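Local structure of extracellular ligand-binding receptor (Desulfitobacterium hafniense, 4Q6B) at residues Ala53-Glu58 with Ser84-Pro89; Gly80-Phe85 with Ser103-Ser108; Gln132-Leu137 with Arg167-Thr172. The protein probably serves as the substrate-binding component of an ABC transporter for amino acids, and holds a leucine molecule in this structure. All coordinates share one frame; numbering follows the deposited sequence.

Contact 1: Ala53-Glu58 with Ser84-Pro89; sequences ADDEAE and SFISIP. With LEU (leucine), chain B.
Glu58 and Ile86 bring the backbones closest, with their CA atoms 7.3 Å apart. Residues 53-58 cover the end of strand 47-54 and the turn leading to helix 59-70, whose N-cap position is Glu58. Residues 84-89 open helix 84-97. Two successive Asx turns shape the loop. In the second, Ala57 N bonds to Asp55 OD1 at 2.9 Å, from above the carboxylate plane.

Ile86 carries most of the contact. Its CD1 is anti to CA (chi2 -173°) and presses on the peptide link after Ala57, 3.5 Å from Ala57 C. Asp55 and Ile86 also reach toward each other tip to tip, with Asp55 OD2 3.9 Å from Ile86 CG2. This oxygen has its polar partner elsewhere, in His81 ND1. Phe85 meets the loop with its ring edge. Its CZ lies 3.6 Å from Ala57 O, which sits near the ring plane. Ile86 CG1 lies over one ring face, offset toward the rim.

At the far side of the helix turn, Ser84 binds the ligand. Ser84 N donates to O of the leucine at 2.9 Å, nearly straight at 170°. Ser84 OG donates to its OXT at 2.6 Å. A ligand carboxylate received at a helix N-terminus, beside the C-terminal ends of parallel strands, is characteristic of the leucine-binding protein family.

Contact 2: Gly80-Phe85 with Ser103-Ser108; sequences GHRNSF and SPASTS. With LEU (leucine), chain B.
His81 O receives a hydrogen bond from Ser103 OG at 2.7 Å. The donor lies nearly along the C=O axis, at 166°. Ser103 OG is anti to its backbone N (chi1 -179°), beside the carbonyl carbon. Ser103 OG in turn accepts from Ala105 N. Ser106 N also donates to Ser103 OG, at 3.0 Å. These two bonds form an ST turn and an ST motif, which tie the hydroxyl to its own loop. Ser106 OG donates to Arg82 O at 2.8 Å, from 72° above the carbonyl plane, and is also bonded to Ser87 OG. Farther along, Ser108 N donates to Ser84 OG at 3.1 Å. Three serines thus join the two loops.

The loops follow adjacent parallel strands, 75-79 and 101-103, of the lobe's five-stranded sheet. Together they form one wall of the leucine pocket, at the C-terminal ends of the strands as expected for a periplasmic binding protein.

Ligand bonds come from both sides. Thr107 N donates to the leucine OXT at 2.9 Å, so this oxygen has a second donor besides Ser84 OG. The leucine N donates to Ala105 O at 3.0 Å and to Thr107 OG1, and is also bonded to Asn231 OD1. Thr107 OG1 is bonded to Asp126 as well, which probably helps fix the hydroxyl beside the ammonium group.

The remaining contacts are made by packing. Gly80 O, the carbonyl oxygen of the cis peptide before His81, faces Ser103 CA. Arg82 CG touches Ala105 CB at 3.8 Å, and Trp17 packs on both residues. The extended Arg82 chain brings its guanidinium to the ligand side chain. Both methyls of the leucine, CD1 and CD2, lie over one face of it, with CD2 3.6 Å from Arg82 NH2.

Contact 3: Gln132-Leu137 with Arg167-Thr172; sequences QLAIYL and RAQGIT. With CA (calcium ion), chain D.
Gln169 OE1 accepts a short bond, 2.6 Å, from water 1. The same water donates to Ile135 O at 2.9 Å and so bridges the two segments. The side chain of Gln169 is bent at chi2 (-64°) and lies against helix 126-139. Its CG is 3.7 Å from Ala134 O. Its NE2 passes 3.8 Å from Ile135 CG1, and the two side chains cross obliquely. Nearby, Ile171 CD1 packs loosely against Leu137 CB at 4.4 Å.

Residues 167-172 end helix 153-168 with a Schellman motif. Gly170 takes the positive phi (84°), and the chain then enters strand 172-177. Helix 153-168 is the crossover of a beta-alpha-beta unit between the parallel strands 144-149 and 172-177. The contact therefore sets the C-terminal end of this helix beside the preceding helix 126-139. Leu137 also touches Phe162, and Ala134 touches Tyr165, one turn or more back along it.

The turn also binds a calcium ion. Gly170 O coordinates it at 2.4 Å, and five waters also bind it. One of them, water 2, is hydrogen-bonded to Thr172 OG1 at 2.9 Å, which makes Thr172 a second-shell residue.

Overall arrangement
Contacts 1 and 2 are neighbours in the lobe built on the five-stranded parallel sheet. Their centres are 8 Å apart, and they share Ser84 and Phe85 at the start of helix 84-97. Two side-chain bonds join them: Asp55 OD2 to His81 ND1 and Ser87 OG to Ser106 OG, each probably a hydrogen bond of 2.8 Å. Both contacts touch the leucine, but contact 2 supplies more of the pocket. Contact 3 belongs to the other lobe, with the mixed sheet. Its centre is 32 Å from that of contact 1 and 26 Å from that of contact 2. The nearest atoms of contacts 2 and 3 are about 11 Å apart.

Contact 1: Ala53-Glu58 with Ser84-Pro89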
# COMPACT_ATOMS: atom_id res chain seq x y z
N ALA A 53 8.56 16.94 1.28
CA ALA A 53 9.92 16.65 1.74
C ALA A 53 10.28 15.25 1.24
O ALA A 53 9.46 14.36 1.30
CB ALA A 53 9.97 16.69 3.28
N ASP A 54 11.50 15.08 0.74
CA ASP A 54 11.97 13.80 0.20
C ASP A 54 12.73 13.03 1.27
O ASP A 54 13.83 13.43 1.63
CB ASP A 54 12.94 14.12 -0.95
CG ASP A 54 13.25 12.92 -1.82
OD1 ASP A 54 13.25 11.78 -1.31
OD2 ASP A 54 13.57 13.11 -3.01
N ASP A 55 12.17 11.91 1.76
CA ASP A 55 12.89 11.16 2.80
C ASP A 55 13.94 10.17 2.28
O ASP A 55 14.62 9.51 3.08
CB ASP A 55 11.94 10.48 3.81
CG ASP A 55 11.17 9.33 3.24
OD1 ASP A 55 11.43 8.88 2.11
OD2 ASP A 55 10.25 8.83 3.94
N GLU A 56 14.10 10.13 0.95
CA GLU A 56 15.04 9.25 0.27
C GLU A 56 14.94 7.81 0.70
O GLU A 56 15.94 7.08 0.53
CB GLU A 56 16.50 9.71 0.47
CG GLU A 56 16.80 11.11 -0.11
CD GLU A 56 18.16 11.70 0.31
OE1 GLU A 56 19.09 10.94 0.68
OE2 GLU A 56 18.30 12.94 0.27
N ALA A 57 13.79 7.38 1.23
CA ALA A 57 13.66 6.02 1.79
C ALA A 57 14.75 5.70 2.82
O ALA A 57 15.24 4.54 2.93
CB ALA A 57 13.64 4.97 0.67
N GLU A 58 15.14 6.71 3.60
CA GLU A 58 16.14 6.54 4.67
C GLU A 58 15.54 6.89 6.03
O GLU A 58 14.87 7.92 6.16
CB GLU A 58 17.37 7.41 4.41
CG GLU A 58 18.13 6.97 3.14
CD GLU A 58 19.30 7.89 2.78
OE1 GLU A 58 19.53 8.89 3.51
OE2 GLU A 58 19.98 7.61 1.77
N SER A 84 7.20 1.00 5.47
CA SER A 84 6.80 0.78 6.87
C SER A 84 7.93 0.94 7.89
O SER A 84 7.68 1.39 9.02
CB SER A 84 6.15 -0.61 7.03
OG SER A 84 4.93 -0.69 6.32
N PHE A 85 9.17 0.60 7.55
CA PHE A 85 10.24 0.76 8.55
C PHE A 85 10.56 2.21 8.89
O PHE A 85 11.25 2.49 9.89
CB PHE A 85 11.50 -0.00 8.15
CG PHE A 85 12.34 0.72 7.11
CD1 PHE A 85 13.40 1.52 7.51
CD2 PHE A 85 12.08 0.59 5.76
CE1 PHE A 85 14.20 2.19 6.59
CE2 PHE A 85 12.88 1.28 4.81
CZ PHE A 85 13.93 2.07 5.25
N ILE A 86 10.08 3.13 8.05
CA ILE A 86 10.12 4.56 8.35
C ILE A 86 8.82 5.04 8.97
O ILE A 86 8.84 5.72 9.99
CB ILE A 86 10.48 5.34 7.07
CG1 ILE A 86 11.77 4.75 6.50
CG2 ILE A 86 10.57 6.89 7.33
CD1 ILE A 86 12.31 5.55 5.32
N SER A 87 7.67 4.66 8.41
CA SER A 87 6.41 5.14 8.98
C SER A 87 6.21 4.72 10.44
O SER A 87 5.68 5.50 11.25
CB SER A 87 5.21 4.64 8.15
OG SER A 87 5.17 5.27 6.89
N ILE A 88 6.56 3.49 10.79
CA ILE A 88 6.32 3.04 12.16
C ILE A 88 7.05 3.91 13.22
O ILE A 88 6.41 4.45 14.13
CB ILE A 88 6.63 1.53 12.29
CG1 ILE A 88 5.62 0.73 11.44
CG2 ILE A 88 6.66 1.08 13.75
CD1 ILE A 88 6.10 -0.74 11.28
N PRO A 89 8.36 4.10 13.08
CA PRO A 89 8.94 5.00 14.10
C PRO A 89 8.57 6.48 13.90
O PRO A 89 8.40 7.20 14.91
CB PRO A 89 10.46 4.81 13.94
CG PRO A 89 10.64 4.19 12.62
CD PRO A 89 9.39 3.40 12.27
N LEU B . 4.16 -1.68 1.33
CA LEU B . 5.57 -1.34 1.49
C LEU B . 5.90 -1.09 2.95
O LEU B . 7.05 -0.88 3.31
CB LEU B . 5.90 -0.10 0.65
CG LEU B . 5.74 -0.59 -0.79
CD1 LEU B . 4.90 0.37 -1.59
CD2 LEU B . 7.06 -0.88 -1.49
OXT LEU B . 4.99 -1.15 3.79

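Contact 2: Gly80-Phe85 with Ser103-Ser108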
# COMPACT_ATOMS: atom_id res chain seq x y z
N GLY A 80 2.20 10.36 4.43
CA GLY A 80 3.45 9.61 4.36
C GLY A 80 3.47 8.59 5.50
O GLY A 80 2.45 8.44 6.16
N HIS A 81 4.59 7.85 5.69
CA HIS A 81 5.70 7.78 4.72
C HIS A 81 5.41 6.56 3.82
O HIS A 81 4.32 5.97 3.89
CB HIS A 81 7.04 7.63 5.46
CG HIS A 81 7.41 8.83 6.30
ND1 HIS A 81 8.62 9.48 6.17
CD2 HIS A 81 6.72 9.50 7.26
CE1 HIS A 81 8.67 10.50 7.01
NE2 HIS A 81 7.53 10.53 7.68
N ARG A 82 6.36 6.17 2.97
CA ARG A 82 6.09 5.06 2.03
C ARG A 82 6.45 3.74 2.70
O ARG A 82 5.61 2.82 2.81
CB ARG A 82 6.95 5.20 0.78
CG ARG A 82 6.62 4.15 -0.30
CD ARG A 82 7.49 4.41 -1.55
NE ARG A 82 7.24 3.50 -2.68
CZ ARG A 82 7.95 2.41 -2.94
NH1 ARG A 82 7.64 1.65 -3.99
NH2 ARG A 82 8.96 2.07 -2.14
N ASN A 83 7.67 3.66 3.21
CA ASN A 83 8.16 2.38 3.71
C ASN A 83 7.71 2.18 5.14
O ASN A 83 7.83 3.11 5.96
CB ASN A 83 9.71 2.35 3.72
CG ASN A 83 10.30 2.56 2.33
OD1 ASN A 83 10.43 3.70 1.89
ND2 ASN A 83 10.60 1.47 1.63
N SER A 84 7.20 1.00 5.47
CA SER A 84 6.80 0.78 6.87
C SER A 84 7.93 0.94 7.89
O SER A 84 7.68 1.39 9.02
CB SER A 84 6.15 -0.61 7.03
OG SER A 84 4.93 -0.69 6.32
N PHE A 85 9.17 0.60 7.55
CA PHE A 85 10.24 0.76 8.55
C PHE A 85 10.56 2.21 8.89
O PHE A 85 11.25 2.49 9.89
CB PHE A 85 11.50 -0.00 8.15
CG PHE A 85 12.34 0.72 7.11
CD1 PHE A 85 13.40 1.52 7.51
CD2 PHE A 85 12.08 0.59 5.76
CE1 PHE A 85 14.20 2.19 6.59
CE2 PHE A 85 12.88 1.28 4.81
CZ PHE A 85 13.93 2.07 5.25
N SER A 103 -0.69 7.36 5.88
CA SER A 103 0.17 6.70 4.92
C SER A 103 -0.57 6.06 3.77
O SER A 103 -1.47 5.28 3.94
CB SER A 103 1.06 5.63 5.56
OG SER A 103 1.89 5.04 4.57
N PRO A 104 -0.09 6.49 2.53
CA PRO A 104 -0.75 5.82 1.40
C PRO A 104 0.03 4.62 0.88
O PRO A 104 -0.26 4.17 -0.21
CB PRO A 104 -0.80 6.92 0.34
CG PRO A 104 0.51 7.58 0.47
CD PRO A 104 0.85 7.56 1.93
N ALA A 105 1.06 4.18 1.58
CA ALA A 105 1.77 2.99 1.15
C ALA A 105 2.23 1.95 2.18
O ALA A 105 2.55 0.84 1.81
CB ALA A 105 2.93 3.37 0.25
N SER A 106 2.28 2.31 3.46
CA SER A 106 2.88 1.42 4.43
C SER A 106 1.87 0.37 4.87
O SER A 106 0.90 0.71 5.51
CB SER A 106 3.39 2.20 5.65
OG SER A 106 4.42 3.09 5.31
N THR A 107 2.16 -0.89 4.56
CA THR A 107 1.20 -1.97 4.75
C THR A 107 1.47 -2.87 5.95
O THR A 107 0.65 -3.75 6.25
CB THR A 107 1.14 -2.87 3.50
OG1 THR A 107 2.47 -3.35 3.23
CG2 THR A 107 0.59 -2.10 2.30
N SER A 108 2.56 -2.66 6.69
CA SER A 108 2.81 -3.49 7.87
C SER A 108 1.69 -3.43 8.91
O SER A 108 1.29 -2.35 9.35
CB SER A 108 4.10 -3.09 8.56
OG SER A 108 4.28 -3.86 9.78
N LEU B . 4.16 -1.68 1.33
CA LEU B . 5.57 -1.34 1.49
C LEU B . 5.90 -1.09 2.95
O LEU B . 7.05 -0.88 3.31
CB LEU B . 5.90 -0.10 0.65
CG LEU B . 5.74 -0.59 -0.79
CD1 LEU B . 4.90 0.37 -1.59
CD2 LEU B . 7.06 -0.88 -1.49
OXT LEU B . 4.99 -1.15 3.79

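Contact 3: Gln132-Leu137 with Arg167-Thr172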
# COMPACT_ATOMS: atom_id res chain seq x y z
N GLN A 132 -7.53 -11.87 1.50
CA GLN A 132 -8.27 -11.92 0.24
C GLN A 132 -7.58 -12.84 -0.72
O GLN A 132 -8.26 -13.50 -1.51
CB GLN A 132 -8.35 -10.52 -0.39
CG GLN A 132 -9.04 -9.54 0.48
CD GLN A 132 -10.53 -9.67 0.38
OE1 GLN A 132 -11.05 -10.40 -0.48
NE2 GLN A 132 -11.24 -8.98 1.26
N LEU A 133 -6.23 -12.87 -0.67
CA LEU A 133 -5.50 -13.81 -1.56
C LEU A 133 -5.81 -15.25 -1.22
O LEU A 133 -6.00 -16.08 -2.15
CB LEU A 133 -3.97 -13.60 -1.54
CG LEU A 133 -3.47 -12.37 -2.29
CD1 LEU A 133 -2.04 -12.09 -1.83
CD2 LEU A 133 -3.55 -12.58 -3.80
N ALA A 134 -5.94 -15.57 0.07
CA ALA A 134 -6.22 -16.96 0.44
C ALA A 134 -7.60 -17.38 -0.05
O ALA A 134 -7.79 -18.51 -0.55
CB ALA A 134 -6.11 -17.18 1.94
N ILE A 135 -8.56 -16.48 0.09
CA ILE A 135 -9.93 -16.77 -0.36
C ILE A 135 -9.97 -17.05 -1.85
O ILE A 135 -10.61 -18.00 -2.28
CB ILE A 135 -10.90 -15.64 0.03
CG1 ILE A 135 -11.13 -15.74 1.54
CG2 ILE A 135 -12.24 -15.77 -0.75
CD1 ILE A 135 -11.85 -14.59 2.13
N TYR A 136 -9.30 -16.22 -2.62
CA TYR A 136 -9.30 -16.35 -4.07
C TYR A 136 -8.59 -17.64 -4.48
O TYR A 136 -9.08 -18.39 -5.33
CB TYR A 136 -8.60 -15.15 -4.71
CG TYR A 136 -8.52 -15.28 -6.22
CD1 TYR A 136 -9.64 -15.09 -7.01
CD2 TYR A 136 -7.32 -15.63 -6.84
CE1 TYR A 136 -9.56 -15.22 -8.39
CE2 TYR A 136 -7.24 -15.76 -8.20
CZ TYR A 136 -8.35 -15.56 -8.97
OH TYR A 136 -8.25 -15.71 -10.34
N LEU A 137 -7.43 -17.88 -3.87
CA LEU A 137 -6.62 -19.03 -4.29
C LEU A 137 -7.34 -20.33 -3.98
O LEU A 137 -7.32 -21.28 -4.78
CB LEU A 137 -5.24 -18.98 -3.63
CG LEU A 137 -4.37 -17.84 -4.19
CD1 LEU A 137 -3.15 -17.70 -3.25
CD2 LEU A 137 -3.94 -18.14 -5.64
N ARG A 167 -4.68 -21.73 5.77
CA ARG A 167 -5.06 -22.94 6.51
C ARG A 167 -6.57 -23.01 6.74
O ARG A 167 -7.18 -24.08 6.62
CB ARG A 167 -4.28 -23.01 7.83
CG ARG A 167 -4.73 -24.16 8.75
CD ARG A 167 -4.03 -24.09 10.13
NE ARG A 167 -2.58 -24.12 9.98
CZ ARG A 167 -1.75 -23.16 10.40
NH1 ARG A 167 -2.23 -22.07 11.00
NH2 ARG A 167 -0.44 -23.29 10.22
N ALA A 168 -7.17 -21.85 7.02
CA ALA A 168 -8.62 -21.77 7.20
C ALA A 168 -9.39 -22.04 5.91
O ALA A 168 -10.58 -22.41 5.94
CB ALA A 168 -8.98 -20.38 7.76
N GLN A 169 -8.73 -21.89 4.78
CA GLN A 169 -9.33 -22.19 3.48
C GLN A 169 -9.11 -23.64 3.03
O GLN A 169 -9.53 -24.02 1.96
CB GLN A 169 -8.81 -21.25 2.41
CG GLN A 169 -9.17 -19.80 2.61
CD GLN A 169 -10.66 -19.57 2.53
OE1 GLN A 169 -11.30 -19.96 1.57
NE2 GLN A 169 -11.21 -18.93 3.54
N GLY A 170 -8.42 -24.42 3.84
CA GLY A 170 -8.06 -25.79 3.50
C GLY A 170 -6.81 -25.92 2.66
O GLY A 170 -6.56 -26.98 2.05
N ILE A 171 -6.01 -24.87 2.61
CA ILE A 171 -4.70 -24.95 1.93
C ILE A 171 -3.61 -25.30 2.91
O ILE A 171 -3.48 -24.66 3.97
CB ILE A 171 -4.40 -23.59 1.25
CG1 ILE A 171 -5.50 -23.26 0.23
CG2 ILE A 171 -3.03 -23.58 0.55
CD1 ILE A 171 -5.37 -21.82 -0.29
N THR A 172 -2.82 -26.33 2.56
CA THR A 172 -1.70 -26.76 3.38
C THR A 172 -0.45 -26.09 2.84
O THR A 172 -0.26 -26.04 1.62
CB THR A 172 -1.53 -28.28 3.22
OG1 THR A 172 -2.73 -28.93 3.66
CG2 THR A 172 -0.36 -28.80 4.04
CA CA D . -7.19 -29.28 2.09
O HOH W 1 -12.59 -19.34 -0.60
O HOH W 2 -4.66 -29.30 1.56
O HOH W 3 -6.60 -28.77 4.81
O HOH W 4 -8.20 -28.43 0.45
O HOH W 5 -6.52 -31.35 3.35
O HOH W 6 -7.26 -31.08 0.35